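Local coordinates for lipopolysaccharide biosynthesis protein wbpB (Thermus thermophilus, PDB 3O9Z), which probably oxidises a UDP-linked sugar acid with NAD as cofactor and 2-oxoglutarate as regenerating oxidant, in the biosynthesis of 2,3-diacetamido-2,3-dideoxy-D-mannuronic acid, at residues 80-85 with 181-186; 245-250 with 256-261; 49-54 with 60-65. All coordinates share one frame; numbering follows the deposited sequence.

Contact 1 of 3, residues 80-85 with 181-186. With NAD (nicotinamide-adenine-dinucleotide), chain E; AKG (2-oxoglutaric acid), chain F.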
loop_
_atom_site.group_PDB
_atom_site.type_symbol
_atom_site.label_atom_id
_atom_site.label_comp_id
_atom_site.label_asym_id
_atom_site.label_seq_id
_atom_site.Cartn_x
_atom_site.Cartn_y
_atom_site.Cartn_z
ATOM N N SER A 80 -5.173 10.703 11.041
ATOM C CA SER A 80 -4.996 9.320 10.616
ATOM C C SER A 80 -6.204 8.452 11.000
ATOM O O SER A 80 -7.079 8.943 11.751
ATOM C CB SER A 80 -3.701 8.777 11.225
ATOM O OG SER A 80 -3.827 8.924 12.656
ATOM N N PRO A 81 -6.274 7.191 10.523
ATOM C CA PRO A 81 -7.326 6.245 10.960
ATOM C C PRO A 81 -7.313 6.056 12.483
ATOM O O PRO A 81 -6.278 6.280 13.146
ATOM C CB PRO A 81 -6.958 4.933 10.274
ATOM C CG PRO A 81 -6.270 5.418 8.967
ATOM C CD PRO A 81 -5.449 6.597 9.443
ATOM N N ASN A 82 -8.473 5.768 13.051
ATOM C CA ASN A 82 -8.694 5.896 14.481
ATOM C C ASN A 82 -7.725 5.092 15.296
ATOM O O ASN A 82 -7.340 5.591 16.382
ATOM C CB ASN A 82 -10.134 5.485 14.834
ATOM C CG ASN A 82 -11.168 6.325 14.086
ATOM O OD1 ASN A 82 -10.881 7.391 13.550
ATOM N ND2 ASN A 82 -12.417 5.833 14.116
ATOM N N HIS A 83 -7.382 3.883 14.878
ATOM C CA HIS A 83 -6.512 3.037 15.695
ATOM C C HIS A 83 -5.108 3.614 15.789
ATOM O O HIS A 83 -4.357 3.216 16.708
ATOM C CB HIS A 83 -6.445 1.629 15.152
ATOM C CG HIS A 83 -5.740 1.523 13.839
ATOM N ND1 HIS A 83 -6.094 2.258 12.725
ATOM C CD2 HIS A 83 -4.698 0.740 13.468
ATOM C CE1 HIS A 83 -5.287 1.939 11.729
ATOM N NE2 HIS A 83 -4.457 0.996 12.143
ATOM N N LEU A 84 -4.750 4.513 14.885
ATOM C CA LEU A 84 -3.431 5.124 14.956
ATOM C C LEU A 84 -3.431 6.361 15.836
ATOM O O LEU A 84 -2.357 6.944 16.110
ATOM C CB LEU A 84 -2.976 5.536 13.532
ATOM C CG LEU A 84 -2.482 4.307 12.781
ATOM C CD1 LEU A 84 -2.598 4.591 11.257
ATOM C CD2 LEU A 84 -1.001 4.037 13.146
ATOM N N HIS A 85 -4.590 6.826 16.324
ATOM C CA HIS A 85 -4.564 8.005 17.156
ATOM C C HIS A 85 -3.733 7.764 18.433
ATOM O O HIS A 85 -2.853 8.597 18.717
ATOM C CB HIS A 85 -5.986 8.477 17.512
ATOM C CG HIS A 85 -6.792 8.964 16.335
ATOM N ND1 HIS A 85 -8.096 9.383 16.471
ATOM C CD2 HIS A 85 -6.514 8.999 15.004
ATOM C CE1 HIS A 85 -8.575 9.710 15.276
ATOM N NE2 HIS A 85 -7.634 9.504 14.371
ATOM N N ALA A 181 -20.588 2.654 15.770
ATOM C CA ALA A 181 -20.948 3.462 16.945
ATOM C C ALA A 181 -19.795 4.278 17.497
ATOM O O ALA A 181 -20.016 5.328 18.124
ATOM C CB ALA A 181 -21.494 2.547 18.054
ATOM N N THR A 182 -18.571 3.901 17.148
ATOM C CA THR A 182 -17.420 4.721 17.508
ATOM C C THR A 182 -17.125 5.730 16.396
ATOM O O THR A 182 -17.061 6.934 16.622
ATOM C CB THR A 182 -16.191 3.850 17.711
ATOM O OG1 THR A 182 -16.372 3.016 18.868
ATOM C CG2 THR A 182 -14.940 4.702 17.960
ATOM N N ASN A 183 -16.902 5.212 15.192
ATOM C CA ASN A 183 -16.418 6.058 14.116
ATOM C C ASN A 183 -17.370 7.182 13.806
ATOM O O ASN A 183 -16.899 8.286 13.628
ATOM C CB ASN A 183 -16.153 5.238 12.857
ATOM C CG ASN A 183 -15.438 6.042 11.809
ATOM O OD1 ASN A 183 -14.415 6.659 12.104
ATOM N ND2 ASN A 183 -16.009 6.123 10.598
ATOM N N ILE A 184 -18.675 6.903 13.741
ATOM C CA ILE A 184 -19.616 7.979 13.504
ATOM C C ILE A 184 -20.263 8.367 14.833
ATOM O O ILE A 184 -20.363 9.534 15.136
ATOM C CB ILE A 184 -20.675 7.537 12.498
ATOM C CG1 ILE A 184 -20.021 7.045 11.202
ATOM C CG2 ILE A 184 -21.616 8.719 12.207
ATOM C CD1 ILE A 184 -19.212 8.075 10.409
ATOM N N GLY A 185 -20.667 7.389 15.619
ATOM C CA GLY A 185 -21.443 7.670 16.845
ATOM C C GLY A 185 -20.735 8.453 17.914
ATOM O O GLY A 185 -21.415 9.119 18.712
ATOM N N ILE A 186 -19.399 8.496 17.896
ATOM C CA ILE A 186 -18.731 9.201 18.999
ATOM C C ILE A 186 -19.188 10.644 19.108
ATOM O O ILE A 186 -19.226 11.219 20.207
ATOM C CB ILE A 186 -17.206 9.108 18.850
ATOM C CG1 ILE A 186 -16.532 9.552 20.166
ATOM C CG2 ILE A 186 -16.658 9.916 17.649
ATOM C CD1 ILE A 186 -16.600 8.468 21.198
HETATM P PA NAD E . -9.342 9.081 5.042
HETATM O O1A NAD E . -9.870 9.985 3.992
HETATM O O2A NAD E . -9.344 7.552 4.885
HETATM O O5B NAD E . -7.871 9.630 5.216
HETATM C C5B NAD E . -7.074 8.902 6.108
HETATM C C4B NAD E . -5.594 9.263 5.830
HETATM O O4B NAD E . -4.725 8.691 6.842
HETATM C C3B NAD E . -5.167 8.594 4.495
HETATM O O3B NAD E . -4.637 9.563 3.567
HETATM C C2B NAD E . -4.150 7.515 4.907
HETATM O O2B NAD E . -3.123 7.252 3.940
HETATM C C1B NAD E . -3.553 8.246 6.146
HETATM N N9A NAD E . -2.818 7.286 7.011
HETATM C C8A NAD E . -2.836 5.933 7.161
HETATM N N7A NAD E . -1.927 5.543 8.051
HETATM C C5A NAD E . -1.225 6.658 8.438
HETATM C C6A NAD E . -0.120 6.911 9.335
HETATM N N6A NAD E . 0.498 5.871 9.976
HETATM N N1A NAD E . 0.197 8.198 9.417
HETATM C C2A NAD E . -0.334 9.260 8.827
HETATM N N3A NAD E . -1.355 9.044 7.958
HETATM C C4A NAD E . -1.785 7.785 7.815
HETATM O O3 NAD E . -10.101 9.398 6.414
HETATM P PN NAD E . -10.691 10.722 6.999
HETATM O O1N NAD E . -12.196 10.745 6.734
HETATM O O2N NAD E . -9.858 11.899 6.574
HETATM O O5D NAD E . -10.639 10.465 8.576
HETATM C C5D NAD E . -9.415 10.834 9.160
HETATM C C4D NAD E . -9.698 10.995 10.664
HETATM O O4D NAD E . -10.532 12.170 10.770
HETATM C C3D NAD E . -10.435 9.833 11.346
HETATM O O3D NAD E . -9.981 9.831 12.737
HETATM C C2D NAD E . -11.884 10.345 11.333
HETATM O O2D NAD E . -12.649 9.832 12.413
HETATM C C1D NAD E . -11.784 11.873 11.415
HETATM N N1N NAD E . -12.916 12.562 10.795
HETATM C C2N NAD E . -13.528 13.522 11.455
HETATM C C3N NAD E . -14.592 14.253 10.970
HETATM C C7N NAD E . -15.192 15.238 11.887
HETATM O O7N NAD E . -14.549 15.733 12.838
HETATM N N7N NAD E . -16.406 15.643 11.533
HETATM C C4N NAD E . -15.027 13.959 9.670
HETATM C C5N NAD E . -14.303 12.998 8.963
HETATM C C6N NAD E . -13.230 12.303 9.516
HETATM C C1 AKG F . -16.755 10.981 10.030
HETATM O O1 AKG F . -17.171 10.720 8.871
HETATM O O2 AKG F . -15.787 10.390 10.522
HETATM C C2 AKG F . -17.296 12.062 10.825
HETATM O O5 AKG F . -16.831 12.264 11.944
HETATM C C3 AKG F . -18.430 12.904 10.302
HETATM C C4 AKG F . -19.733 12.308 10.832
HETATM C C5 AKG F . -20.976 12.946 10.244
HETATM O O3 AKG F . -21.047 13.125 9.013
HETATM O O4 AKG F . -21.896 13.281 10.994
#

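Contact 2 of 3, residues 245-250 with 256-261. With AKG (2-oxoglutaric acid), chain F.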
loop_
_atom_site.group_PDB
_atom_site.type_symbol
_atom_site.label_atom_id
_atom_site.label_comp_id
_atom_site.label_asym_id
_atom_site.label_seq_id
_atom_site.Cartn_x
_atom_site.Cartn_y
_atom_site.Cartn_z
ATOM N N THR A 245 -28.503 13.760 5.099
ATOM C CA THR A 245 -28.159 13.826 6.506
ATOM C C THR A 245 -29.360 14.321 7.304
ATOM O O THR A 245 -30.191 15.130 6.841
ATOM C CB THR A 245 -26.977 14.746 6.812
ATOM O OG1 THR A 245 -27.365 16.106 6.596
ATOM C CG2 THR A 245 -25.748 14.387 5.930
ATOM N N TYR A 246 -29.391 13.870 8.547
ATOM C CA TYR A 246 -30.387 14.291 9.516
ATOM C C TYR A 246 -29.775 14.048 10.888
ATOM O O TYR A 246 -29.609 12.901 11.298
ATOM C CB TYR A 246 -31.687 13.505 9.336
ATOM C CG TYR A 246 -32.752 13.876 10.353
ATOM C CD1 TYR A 246 -33.289 15.164 10.363
ATOM C CD2 TYR A 246 -33.202 12.964 11.296
ATOM C CE1 TYR A 246 -34.247 15.528 11.304
ATOM C CE2 TYR A 246 -34.184 13.311 12.231
ATOM C CZ TYR A 246 -34.692 14.595 12.218
ATOM O OH TYR A 246 -35.640 14.937 13.161
ATOM N N ARG A 247 -29.438 15.132 11.581
ATOM C CA ARG A 247 -28.765 15.069 12.871
ATOM C C ARG A 247 -29.562 15.863 13.872
ATOM O O ARG A 247 -29.581 17.101 13.818
ATOM C CB ARG A 247 -27.319 15.577 12.806
ATOM C CG ARG A 247 -26.413 14.861 11.795
ATOM C CD ARG A 247 -25.039 15.561 11.821
ATOM N NE ARG A 247 -24.127 15.120 10.769
ATOM C CZ ARG A 247 -23.960 15.745 9.607
ATOM N NH1 ARG A 247 -24.754 16.779 9.298
ATOM N NH2 ARG A 247 -23.029 15.331 8.750
ATOM N N SER A 248 -30.277 15.144 14.733
ATOM C CA SER A 248 -31.359 15.747 15.518
ATOM C C SER A 248 -31.240 15.322 16.977
ATOM O O SER A 248 -31.053 14.137 17.287
ATOM C CB SER A 248 -32.716 15.274 14.984
ATOM O OG SER A 248 -33.741 15.471 15.943
ATOM N N ILE A 249 -31.333 16.293 17.881
ATOM C CA ILE A 249 -31.535 16.004 19.308
ATOM C C ILE A 249 -32.871 16.601 19.728
ATOM O O ILE A 249 -33.115 17.820 19.593
ATOM C CB ILE A 249 -30.355 16.420 20.197
ATOM C CG1 ILE A 249 -30.633 16.021 21.655
ATOM C CG2 ILE A 249 -30.047 17.916 20.083
ATOM C CD1 ILE A 249 -29.393 16.132 22.546
ATOM N N ALA A 250 -33.772 15.750 20.212
ATOM C CA ALA A 250 -35.104 16.222 20.649
ATOM C C ALA A 250 -35.225 16.046 22.153
ATOM O O ALA A 250 -35.135 14.926 22.661
ATOM C CB ALA A 250 -36.224 15.467 19.920
ATOM N N VAL A 256 -33.853 20.086 18.015
ATOM C CA VAL A 256 -32.700 20.830 17.477
ATOM C C VAL A 256 -32.020 20.005 16.385
ATOM O O VAL A 256 -31.467 18.945 16.684
ATOM C CB VAL A 256 -31.716 21.218 18.602
ATOM C CG1 VAL A 256 -30.437 21.892 18.060
ATOM C CG2 VAL A 256 -32.389 22.158 19.621
ATOM N N GLU A 257 -32.087 20.463 15.130
ATOM C CA GLU A 257 -31.386 19.790 14.030
ATOM C C GLU A 257 -30.098 20.568 13.812
ATOM O O GLU A 257 -30.163 21.778 13.585
ATOM C CB GLU A 257 -32.224 19.708 12.732
ATOM C CG GLU A 257 -31.853 18.548 11.765
ATOM C CD GLU A 257 -30.518 18.700 11.042
ATOM O OE1 GLU A 257 -30.044 17.703 10.423
ATOM O OE2 GLU A 257 -29.949 19.819 11.084
ATOM N N PHE A 258 -28.947 19.900 13.906
ATOM C CA PHE A 258 -27.654 20.598 13.968
ATOM C C PHE A 258 -26.698 20.324 12.820
ATOM O O PHE A 258 -25.484 20.410 12.984
ATOM C CB PHE A 258 -26.949 20.359 15.309
ATOM C CG PHE A 258 -26.844 18.913 15.704
ATOM C CD1 PHE A 258 -27.859 18.315 16.448
ATOM C CD2 PHE A 258 -25.720 18.166 15.358
ATOM C CE1 PHE A 258 -27.738 16.993 16.883
ATOM C CE2 PHE A 258 -25.592 16.835 15.772
ATOM C CZ PHE A 258 -26.613 16.255 16.538
ATOM N N SER A 259 -27.226 19.999 11.649
ATOM C CA SER A 259 -26.378 19.757 10.488
ATOM C C SER A 259 -25.759 21.021 9.891
ATOM O O SER A 259 -24.656 20.992 9.334
ATOM C CB SER A 259 -27.194 19.041 9.421
ATOM O OG SER A 259 -27.438 17.686 9.812
ATOM N N GLU A 260 -26.456 22.138 10.051
ATOM C CA GLU A 260 -25.990 23.336 9.377
ATOM C C GLU A 260 -24.743 23.832 10.079
ATOM O O GLU A 260 -24.720 23.967 11.304
ATOM C CB GLU A 260 -27.102 24.380 9.382
ATOM C CG GLU A 260 -28.174 24.048 8.350
ATOM C CD GLU A 260 -29.420 24.908 8.483
ATOM O OE1 GLU A 260 -29.980 25.283 7.429
ATOM O OE2 GLU A 260 -29.843 25.196 9.630
ATOM N N GLY A 261 -23.678 24.045 9.306
ATOM C CA GLY A 261 -22.386 24.403 9.880
ATOM C C GLY A 261 -21.577 23.270 10.489
ATOM O O GLY A 261 -20.484 23.508 10.995
HETATM C C1 AKG F . -16.755 10.981 10.030
HETATM O O1 AKG F . -17.171 10.720 8.871
HETATM O O2 AKG F . -15.787 10.390 10.522
HETATM C C2 AKG F . -17.296 12.062 10.825
HETATM O O5 AKG F . -16.831 12.264 11.944
HETATM C C3 AKG F . -18.430 12.904 10.302
HETATM C C4 AKG F . -19.733 12.308 10.832
HETATM C C5 AKG F . -20.976 12.946 10.244
HETATM O O3 AKG F . -21.047 13.125 9.013
HETATM O O4 AKG F . -21.896 13.281 10.994
HETATM O O HOH W 1 -30.905 17.575 7.709
#

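Contact 3 of 3, residues 49-54 with 60-65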
loop_
_atom_site.group_PDB
_atom_site.type_symbol
_atom_site.label_atom_id
_atom_site.label_comp_id
_atom_site.label_asym_id
_atom_site.label_seq_id
_atom_site.Cartn_x
_atom_site.Cartn_y
_atom_site.Cartn_z
ATOM N N GLU A 49 6.108 25.101 1.706
ATOM C CA GLU A 49 7.461 24.781 2.197
ATOM C C GLU A 49 7.544 23.660 3.260
ATOM O O GLU A 49 8.613 23.254 3.742
ATOM C CB GLU A 49 8.163 26.073 2.666
ATOM C CG GLU A 49 8.662 26.889 1.466
ATOM C CD GLU A 49 9.163 28.287 1.774
ATOM O OE1 GLU A 49 9.232 28.681 2.958
ATOM O OE2 GLU A 49 9.475 29.008 0.800
ATOM N N ALA A 50 6.376 23.084 3.593
ATOM C CA ALA A 50 6.334 22.039 4.599
ATOM C C ALA A 50 7.109 20.808 4.157
ATOM O O ALA A 50 7.048 20.400 2.976
ATOM C CB ALA A 50 4.880 21.637 4.899
ATOM N N GLU A 51 7.812 20.166 5.068
ATOM C CA GLU A 51 8.464 18.900 4.830
ATOM C C GLU A 51 7.378 17.816 4.712
ATOM O O GLU A 51 6.284 17.952 5.263
ATOM C CB GLU A 51 9.477 18.473 5.915
ATOM C CG GLU A 51 10.699 19.374 6.164
ATOM C CD GLU A 51 11.576 19.703 4.978
ATOM O OE1 GLU A 51 12.068 20.855 4.957
ATOM O OE2 GLU A 51 11.832 18.804 4.143
ATOM N N PHE A 52 7.729 16.696 4.092
ATOM C CA PHE A 52 6.749 15.635 3.884
ATOM C C PHE A 52 7.422 14.275 4.015
ATOM O O PHE A 52 8.536 14.058 3.514
ATOM C CB PHE A 52 6.040 15.753 2.511
ATOM C CG PHE A 52 5.066 14.619 2.263
ATOM C CD1 PHE A 52 3.834 14.633 2.921
ATOM C CD2 PHE A 52 5.444 13.462 1.574
ATOM C CE1 PHE A 52 2.949 13.581 2.787
ATOM C CE2 PHE A 52 4.549 12.388 1.422
ATOM C CZ PHE A 52 3.307 12.457 2.047
ATOM N N PHE A 53 6.781 13.339 4.711
ATOM C CA PHE A 53 7.280 12.009 4.923
ATOM C C PHE A 53 6.206 10.969 4.618
ATOM O O PHE A 53 5.027 11.220 4.965
ATOM C CB PHE A 53 7.699 11.837 6.413
ATOM C CG PHE A 53 8.830 12.763 6.787
ATOM C CD1 PHE A 53 10.129 12.297 6.725
ATOM C CD2 PHE A 53 8.537 14.079 7.138
ATOM C CE1 PHE A 53 11.189 13.182 7.015
ATOM C CE2 PHE A 53 9.610 14.982 7.403
ATOM C CZ PHE A 53 10.911 14.493 7.304
ATOM N N THR A 54 6.616 9.848 4.034
ATOM C CA THR A 54 5.749 8.679 3.942
ATOM C C THR A 54 6.027 7.630 5.035
ATOM O O THR A 54 5.179 6.769 5.276
ATOM C CB THR A 54 5.896 7.967 2.569
ATOM O OG1 THR A 54 7.269 7.570 2.421
ATOM C CG2 THR A 54 5.446 8.873 1.423
ATOM N N GLU A 60 9.302 10.726 12.580
ATOM C CA GLU A 60 9.648 10.823 14.018
ATOM C C GLU A 60 11.108 11.286 14.181
ATOM O O GLU A 60 11.342 12.167 15.030
ATOM C CB GLU A 60 9.432 9.456 14.683
ATOM C CG GLU A 60 9.582 9.483 16.201
ATOM C CD GLU A 60 8.982 8.269 16.842
ATOM O OE1 GLU A 60 8.664 8.352 18.045
ATOM O OE2 GLU A 60 8.988 7.166 16.216
ATOM N N ALA A 61 12.035 10.648 13.455
ATOM C CA ALA A 61 13.445 11.023 13.619
ATOM C C ALA A 61 13.641 12.479 13.282
ATOM O O ALA A 61 14.483 13.145 13.891
ATOM C CB ALA A 61 14.309 10.133 12.748
ATOM N N TYR A 62 12.953 13.003 12.260
ATOM C CA TYR A 62 13.019 14.387 11.854
ATOM C C TYR A 62 12.498 15.337 12.919
ATOM O O TYR A 62 13.177 16.301 13.279
ATOM C CB TYR A 62 12.286 14.562 10.508
ATOM C CG TYR A 62 12.170 16.004 10.116
ATOM C CD1 TYR A 62 13.308 16.675 9.663
ATOM C CD2 TYR A 62 11.007 16.721 10.294
ATOM C CE1 TYR A 62 13.262 18.015 9.348
ATOM C CE2 TYR A 62 10.945 18.056 9.945
ATOM C CZ TYR A 62 12.073 18.694 9.479
ATOM O OH TYR A 62 12.053 20.031 9.150
ATOM N N LEU A 63 11.341 15.000 13.474
ATOM C CA LEU A 63 10.793 15.817 14.539
ATOM C C LEU A 63 11.682 15.720 15.784
ATOM O O LEU A 63 11.767 16.707 16.482
ATOM C CB LEU A 63 9.366 15.385 14.882
ATOM C CG LEU A 63 8.380 15.697 13.730
ATOM C CD1 LEU A 63 7.018 15.228 14.194
ATOM C CD2 LEU A 63 8.298 17.169 13.306
ATOM N N GLU A 64 12.333 14.586 16.030
ATOM C CA GLU A 64 13.247 14.424 17.183
ATOM C C GLU A 64 14.480 15.269 16.934
ATOM O O GLU A 64 14.947 15.939 17.875
ATOM C CB GLU A 64 13.590 12.953 17.361
ATOM C CG GLU A 64 14.414 12.598 18.639
ATOM C CD GLU A 64 14.531 11.109 18.759
ATOM O OE1 GLU A 64 15.035 10.468 17.793
ATOM O OE2 GLU A 64 14.081 10.559 19.809
ATOM N N ASP A 65 15.021 15.257 15.706
ATOM C CA ASP A 65 16.091 16.191 15.366
ATOM C C ASP A 65 15.714 17.646 15.583
ATOM O O ASP A 65 16.526 18.397 16.146
ATOM C CB ASP A 65 16.593 16.003 13.920
ATOM C CG ASP A 65 17.253 14.665 13.665
ATOM O OD1 ASP A 65 17.705 13.947 14.594
ATOM O OD2 ASP A 65 17.355 14.331 12.444
#

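Contact 1 of 3, residues 80-85 with 181-186
Asn82 and Asn183 meet amide to amide, and theirs is the one direct bond between the two segments. Asn82 ND2 donates to Asn183 OD1 over 3.0 Å, bent to 150° at the hydrogen. The donor is tilted from the carbonyl plane of Asn183, and the two amide planes are turned 43° apart. Chi1 of Asn183 (-170°) puts CG opposite the backbone N, and this brings OD1 to the Asn82 amide. ND2 of Asn82 also bonds to Ser177 O, and ND2 of Asn183 bonds to Tyr166 OH. This is the seam of a two-domain Gfo/Idh/MocA dehydrogenase: 80-85 follows strand 75-78 of the Rossmann fold, and 181-186 belongs to the C-terminal domain.

The other contacts centre on the ligands. Asn82 OD1 accepts a hydrogen bond from O3D of the NAD nicotinamide ribose at 2.7 Å. Bonds at both the oxygen and the nitrogen of each amide thus probably fix its rotation. His85 brings its ring edge to the same ribose hydroxyl, while its NE2 donates to Ser80 O at 2.7 Å. Van der Waals contact comes from the methyl Leu84 CD1, 3.4 Å from N7A of the NAD adenine. On the other segment, Ile184 CD1 lies 3.7 Å from O1 of 2-oxoglutarate.

Contact 2 of 3, residues 245-250 with 256-261
Arg247 and Phe258 form the tightly packed part of this contact. CB of Arg247 sits over one face of the Phe258 ring, 3.9 Å from its centroid, in a CH-pi contact. Arg247 O also lies over a face of that ring, toward its rim, and accepts a hydrogen bond from Phe258 N at 2.9 Å. Beyond them, Ile249 and Val256 form a hydrogen-bonded antiparallel pair, with N-H to O bonds in both directions. Their side chains run side by side, and CG2 of Ile249 reaches 4.0 Å from CB of Val256. Helices 136-146 and 186-196 supply apolar neighbours to this group.

The side of Tyr246 and Glu257 is partly exposed and reached by water. Tyr246 only crosses the Glu257 chain at a slant, and its hydroxyl bonds to Glu255. The hydrogen bonds here are nonetheless well formed. The Glu257 chain bends at chi2 (-71°), which turns its carboxylate back over the neighbouring strand. Glu257 OE1 then takes the N-H of Arg247 in an almost straight bond of 2.9 Å, from above the carboxylate plane. The same oxygen accepts from Ser259 OG, and a water donates to both it and Thr245 O. Glu257 OE2 is held by Ser259 N at 2.8 Å.

Ser259 OG also accepts from Arg247 NH1 at 2.9 Å, with a bent angle of 136°. It thus helps set the guanidinium group, whose NE and NH2 meet 2-oxoglutarate. Arg247 NE donates to O4 of 2-oxoglutarate at 2.9 Å, and NH2 to O3. Phe262 adds a cation-pi contact to Arg247. The arrangement is a beta hairpin at the edge of the C-terminal sheet, with the loop after its second strand (Phe258, Ser259) backing an arginine that binds a ligand carboxylate.

Contact 3 of 3, residues 49-54 with 60-65
Phe53 and Tyr62 meet ring to ring between a strand and a helix of the Rossmann fold. Strand 51-53 is the outermost parallel strand on this side of the NAD-binding sheet, and helix 56-68 follows it in the chain. CZ of Phe53 presses on the root of the tyrosine ring, 3.4 Å from Tyr62 CG. CB of Tyr62 is almost as near. The ring centroids are 5.2 Å apart and the planes stand at 33°, an oblique pairing. The two side chains cross at about a right angle. Tyr62 has its CG anti to the backbone N (chi1 173°), which carries the ring from the helix across to the strand.

The far end of that ring meets Glu51. Here the touching group is the glutamate methylene: Glu51 CG stands 3.3 Å from Tyr62 OH. The carboxylate is turned away from the hydroxyl by the bend at chi2 (-55°), and OE2 forms a salt bridge with Lys164 of the third subunit.

The next shell helps to position both elements. Backbone bonds join Glu51 and Phe53 to strand 29-34 and to Asp35, an NAD-binding residue. Ala32 of that strand touches both Glu51 and Tyr62. Lys168 of the third subunit makes a cation-pi contact with Phe53. On the helix, Glu64 and Asp65 form salt bridges with Arg90 of the second subunit. The contact therefore lies between two subunit interfaces, at the rim of the nucleotide-binding domain. Within the helix turn that carries Tyr62, Glu64 N bonds to Glu60 O at 2.8 Å.

Contact 1 is buried near the middle of the chain, contact 2 is partly buried, and contact 3 lies at the surface. Contact 3 and one side of contact 1 belong to the Rossmann domain; contact 2 and the other side of contact 1 belong to the C-terminal domain. Contacts 1 and 2 both reach 2-oxoglutarate, though their centres are 21 Å apart. Contacts 1 and 3 both touch the second subunit. Their chemistry follows their place. One hydrogen bond between side-chain amides joins the segments of contact 1 across the domains. In contact 2, backbone pairing makes a sheet edge that carries a carboxylate-binding arginine. Contact 3 has no hydrogen bond between its segments, relying on aromatic and methylene contacts.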